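Local coordinates for putative lipoprotein (Campylobacter jejuni subsp. jejuni, PDB 2G5G) that binds two cofacial heme groups as a dimer and, as a ChaN-family putative lipoprotein, probably takes part in bacterial heme transport, at residues S240-E252 with K256-G266. Sequence-based numbering, arbitrary orientation.
Sequences SKKIVVVNLSYGE and KDSDYVLIYKG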
loop_
_atom_site.group_PDB
_atom_site.type_symbol
_atom_site.label_atom_id
_atom_site.label_comp_id
_atom_site.label_asym_id
_atom_site.label_seq_id
_atom_site.Cartn_x
_atom_site.Cartn_y
_atom_site.Cartn_z
ATOM N N SER A 240 -15.328 20.755 25.094
ATOM C CA SER A 240 -15.332 20.778 26.556
ATOM C C SER A 240 -15.782 19.447 27.185
ATOM O O SER A 240 -15.925 19.370 28.403
ATOM C CB SER A 240 -16.186 21.908 27.106
ATOM O OG SER A 240 -15.518 23.143 26.957
ATOM N N LYS A 241 -16.014 18.422 26.365
ATOM C CA LYS A 241 -16.347 17.074 26.860
ATOM C C LYS A 241 -15.269 16.571 27.783
ATOM O O LYS A 241 -14.064 16.851 27.577
ATOM C CB LYS A 241 -16.524 16.069 25.711
ATOM C CG LYS A 241 -17.848 16.239 24.939
ATOM C CD LYS A 241 -18.065 15.117 23.965
ATOM C CE LYS A 241 -19.464 15.193 23.286
ATOM N NZ LYS A 241 -19.501 14.006 22.342
ATOM N N LYS A 242 -15.673 15.815 28.789
ATOM C CA LYS A 242 -14.682 15.152 29.648
ATOM C C LYS A 242 -14.203 13.895 28.956
ATOM O O LYS A 242 -14.998 13.004 28.637
ATOM C CB LYS A 242 -15.292 14.810 31.001
ATOM C CG LYS A 242 -15.692 16.097 31.775
ATOM C CD LYS A 242 -16.610 15.752 32.932
ATOM C CE LYS A 242 -17.072 17.019 33.659
ATOM N NZ LYS A 242 -17.866 17.918 32.729
ATOM N N ILE A 243 -12.893 13.840 28.731
ATOM C CA ILE A 243 -12.245 12.758 27.993
ATOM C C ILE A 243 -11.435 11.878 28.959
ATOM O O ILE A 243 -10.631 12.392 29.751
ATOM C CB ILE A 243 -11.239 13.316 26.939
ATOM C CG1 ILE A 243 -11.816 14.520 26.115
ATOM C CG2 ILE A 243 -10.749 12.179 26.030
ATOM C CD1 ILE A 243 -13.220 14.201 25.384
ATOM N N VAL A 244 -11.572 10.561 28.840
ATOM C CA VAL A 244 -10.773 9.624 29.652
ATOM C C VAL A 244 -10.242 8.501 28.754
ATOM O O VAL A 244 -10.951 7.995 27.862
ATOM C CB VAL A 244 -11.539 9.045 30.889
ATOM C CG1 VAL A 244 -12.733 8.179 30.442
ATOM C CG2 VAL A 244 -10.590 8.245 31.772
ATOM N N VAL A 245 -8.990 8.129 29.004
ATOM C CA VAL A 245 -8.285 7.170 28.159
ATOM C C VAL A 245 -7.862 5.989 29.006
ATOM O O VAL A 245 -7.198 6.156 30.046
ATOM C CB VAL A 245 -7.035 7.778 27.461
ATOM C CG1 VAL A 245 -6.362 6.715 26.563
ATOM C CG2 VAL A 245 -7.382 9.074 26.681
ATOM N N VAL A 246 -8.286 4.809 28.575
ATOM C CA VAL A 246 -7.939 3.562 29.249
ATOM C C VAL A 246 -7.164 2.704 28.287
ATOM O O VAL A 246 -7.667 2.348 27.205
ATOM C CB VAL A 246 -9.175 2.769 29.704
ATOM C CG1 VAL A 246 -8.730 1.420 30.404
ATOM C CG2 VAL A 246 -10.027 3.587 30.675
ATOM N N ASN A 247 -5.940 2.344 28.651
ATOM C CA ASN A 247 -5.135 1.558 27.710
ATOM C C ASN A 247 -4.989 0.158 28.267
ATOM O O ASN A 247 -4.771 -0.017 29.471
ATOM C CB ASN A 247 -3.747 2.154 27.438
ATOM C CG ASN A 247 -3.049 1.461 26.237
ATOM O OD1 ASN A 247 -1.843 1.195 26.240
ATOM N ND2 ASN A 247 -3.827 1.142 25.234
ATOM N N LEU A 248 -5.136 -0.824 27.390
ATOM C CA LEU A 248 -4.916 -2.237 27.733
ATOM C C LEU A 248 -3.444 -2.529 27.409
ATOM O O LEU A 248 -3.045 -2.494 26.246
ATOM C CB LEU A 248 -5.883 -3.126 26.920
ATOM C CG LEU A 248 -7.365 -2.713 27.063
ATOM C CD1 LEU A 248 -8.253 -3.561 26.117
ATOM C CD2 LEU A 248 -7.836 -2.763 28.528
ATOM N N SER A 249 -2.624 -2.738 28.431
ATOM C CA SER A 249 -1.168 -2.758 28.178
ATOM C C SER A 249 -0.692 -3.982 27.414
ATOM O O SER A 249 -1.305 -5.051 27.452
ATOM C CB SER A 249 -0.338 -2.586 29.456
ATOM O OG SER A 249 -0.558 -3.636 30.377
ATOM N N TYR A 250 0.389 -3.774 26.686
ATOM C CA TYR A 250 1.190 -4.847 26.112
ATOM C C TYR A 250 2.628 -4.325 26.016
ATOM O O TYR A 250 2.856 -3.230 25.523
ATOM C CB TYR A 250 0.681 -5.263 24.726
ATOM C CG TYR A 250 1.482 -6.420 24.158
ATOM C CD1 TYR A 250 1.117 -7.742 24.415
ATOM C CD2 TYR A 250 2.630 -6.181 23.394
ATOM C CE1 TYR A 250 1.878 -8.808 23.908
ATOM C CE2 TYR A 250 3.398 -7.232 22.891
ATOM C CZ TYR A 250 3.013 -8.532 23.149
ATOM O OH TYR A 250 3.778 -9.560 22.650
ATOM N N GLY A 251 3.596 -5.105 26.474
ATOM C CA GLY A 251 4.989 -4.625 26.477
ATOM C C GLY A 251 5.166 -3.432 27.406
ATOM O O GLY A 251 4.597 -3.402 28.491
ATOM N N GLU A 252 5.949 -2.449 26.966
ATOM C CA GLU A 252 6.283 -1.277 27.776
ATOM C C GLU A 252 5.051 -0.414 28.036
ATOM O O GLU A 252 4.137 -0.369 27.211
ATOM C CB GLU A 252 7.342 -0.408 27.078
ATOM C CG GLU A 252 8.710 -1.092 26.815
ATOM C CD GLU A 252 9.571 -1.237 28.081
ATOM O OE1 GLU A 252 9.798 -0.217 28.779
ATOM O OE2 GLU A 252 10.022 -2.373 28.373
ATOM N N LYS A 256 2.060 8.435 30.298
ATOM C CA LYS A 256 1.533 9.575 29.585
ATOM C C LYS A 256 0.538 9.224 28.480
ATOM O O LYS A 256 -0.120 10.130 27.951
ATOM C CB LYS A 256 2.680 10.393 28.970
ATOM C CG LYS A 256 3.703 10.915 29.987
ATOM C CD LYS A 256 4.846 11.754 29.312
ATOM C CE LYS A 256 5.849 10.889 28.462
ATOM N NZ LYS A 256 6.427 9.662 29.181
ATOM N N ASP A 257 0.479 7.949 28.092
ATOM C CA ASP A 257 -0.382 7.506 27.004
ATOM C C ASP A 257 -1.864 7.466 27.399
ATOM O O ASP A 257 -2.733 7.466 26.537
ATOM C CB ASP A 257 0.026 6.106 26.529
ATOM C CG ASP A 257 1.111 6.138 25.486
ATOM O OD1 ASP A 257 1.283 7.169 24.825
ATOM O OD2 ASP A 257 1.798 5.110 25.327
ATOM N N SER A 258 -2.161 7.391 28.688
ATOM C CA SER A 258 -3.545 7.093 29.067
ATOM C C SER A 258 -3.808 7.618 30.493
ATOM O O SER A 258 -2.896 8.131 31.123
ATOM C CB SER A 258 -3.762 5.579 28.943
ATOM O OG SER A 258 -3.093 4.868 29.976
ATOM N N ASP A 259 -5.044 7.519 30.971
ATOM C CA ASP A 259 -5.415 7.894 32.347
ATOM C C ASP A 259 -5.500 6.683 33.276
ATOM O O ASP A 259 -5.336 6.798 34.511
ATOM C CB ASP A 259 -6.754 8.644 32.331
ATOM C CG ASP A 259 -6.680 9.896 31.466
ATOM O OD1 ASP A 259 -5.840 10.785 31.802
ATOM O OD2 ASP A 259 -7.392 9.973 30.434
ATOM N N TYR A 260 -5.769 5.529 32.685
ATOM C CA TYR A 260 -5.785 4.250 33.411
ATOM C C TYR A 260 -5.076 3.243 32.548
ATOM O O TYR A 260 -5.105 3.344 31.302
ATOM C CB TYR A 260 -7.232 3.780 33.719
ATOM C CG TYR A 260 -7.962 4.737 34.626
ATOM C CD1 TYR A 260 -8.765 5.764 34.082
ATOM C CD2 TYR A 260 -7.821 4.671 36.010
ATOM C CE1 TYR A 260 -9.421 6.663 34.910
ATOM C CE2 TYR A 260 -8.477 5.579 36.854
ATOM C CZ TYR A 260 -9.265 6.576 36.284
ATOM O OH TYR A 260 -9.900 7.531 37.047
ATOM N N VAL A 261 -4.434 2.245 33.178
ATOM C CA VAL A 261 -3.830 1.211 32.379
ATOM C C VAL A 261 -4.122 -0.122 33.050
ATOM O O VAL A 261 -4.079 -0.246 34.276
ATOM C CB VAL A 261 -2.295 1.502 32.071
ATOM C CG1 VAL A 261 -1.503 1.645 33.351
ATOM C CG2 VAL A 261 -1.705 0.457 31.121
ATOM N N LEU A 262 -4.513 -1.094 32.233
ATOM C CA LEU A 262 -4.709 -2.446 32.722
ATOM C C LEU A 262 -3.435 -3.195 32.490
ATOM O O LEU A 262 -2.891 -3.165 31.395
ATOM C CB LEU A 262 -5.876 -3.141 32.010
ATOM C CG LEU A 262 -7.194 -2.918 32.735
ATOM C CD1 LEU A 262 -7.665 -1.489 32.395
ATOM C CD2 LEU A 262 -8.262 -3.963 32.273
ATOM N N ILE A 263 -2.956 -3.849 33.537
ATOM C CA ILE A 263 -1.647 -4.503 33.508
ATOM C C ILE A 263 -1.906 -5.976 33.782
ATOM O O ILE A 263 -2.571 -6.312 34.761
ATOM C CB ILE A 263 -0.673 -3.916 34.562
ATOM C CG1 ILE A 263 -0.356 -2.446 34.232
ATOM C CG2 ILE A 263 0.636 -4.742 34.612
ATOM C CD1 ILE A 263 0.316 -1.691 35.353
ATOM N N TYR A 264 -1.399 -6.823 32.894
ATOM C CA TYR A 264 -1.712 -8.260 32.910
ATOM C C TYR A 264 -0.559 -9.097 33.484
ATOM O O TYR A 264 0.605 -8.775 33.272
ATOM C CB TYR A 264 -2.057 -8.744 31.495
ATOM C CG TYR A 264 -3.239 -8.032 30.889
ATOM C CD1 TYR A 264 -3.054 -6.967 30.006
ATOM C CD2 TYR A 264 -4.543 -8.406 31.217
ATOM C CE1 TYR A 264 -4.136 -6.284 29.460
ATOM C CE2 TYR A 264 -5.652 -7.732 30.663
ATOM C CZ TYR A 264 -5.433 -6.684 29.783
ATOM O OH TYR A 264 -6.512 -6.005 29.247
ATOM N N LYS A 265 -0.902 -10.159 34.203
ATOM C CA LYS A 265 0.094 -11.063 34.816
ATOM C C LYS A 265 0.631 -12.097 33.814
ATOM O O LYS A 265 -0.147 -12.850 33.208
ATOM C CB LYS A 265 -0.492 -11.760 36.048
ATOM C CG LYS A 265 -0.371 -10.971 37.372
ATOM C CD LYS A 265 -0.851 -9.518 37.304
ATOM C CE LYS A 265 -1.731 -9.155 38.515
ATOM N NZ LYS A 265 -1.152 -9.497 39.861
ATOM N N GLY A 266 1.956 -12.123 33.629
ATOM C CA GLY A 266 2.860 -11.191 34.318
ATOM C C GLY A 266 3.644 -11.798 35.470
ATOM O O GLY A 266 4.879 -11.887 35.409
HETATM O O HOH W 1 -7.850 12.290 29.139
HETATM O O HOH W 2 0.577 -6.031 30.792
#
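V245 O takes both D259 N (2.7 Å) and Y260 N where strand 260-264 begins, which starts its parallel ladder with strand 243-248. N247, opposite V261, then gives a nearly straight bond from its N to Y260 O (3.0 Å, 170°), and N247 O accepts from L262 N. Y260 O is gripped twice, since S258 OG donates to it from the opposite face of its carbonyl plane. An aspartate suits this end because its carboxylate replaces a backbone carbonyl: D259 OD2 receives V245 N through its anti lone pair (2.8 Å), and a water links OD2 to I243 O. D259 OD1 is held by a salt bridge to K226 and a hydrogen bond to H25, which would probably favour the ionised carboxylate.

At the far end a serine adds a donor instead. Its chi1 of 62° puts OG between the backbone N and carbonyl carbon, and S249 OG (2.6 Å) joins S249 N on L262 O, both in the carbonyl plane.

The two strands, the last in the chain, are joined by a connection that takes in a 3-10 turn at K256-D257. They lie side by side within the mixed sheet of the ChaN fold, between parallel strand 44-49 and antiparallel strand 19-23.

V244, V246 and Y260 pack against helix 32-39; L248 and L262 continue the apolar face of V246 and Y260. V244 CG2 meets the edge of the Y260 ring at CE1 (3.7 Å), V246 CG1 touches L262 CD1 (3.7 Å), and L248 lies alongside L262. The Y264 hydroxyl, bonded to S59, rests against L248 CD2.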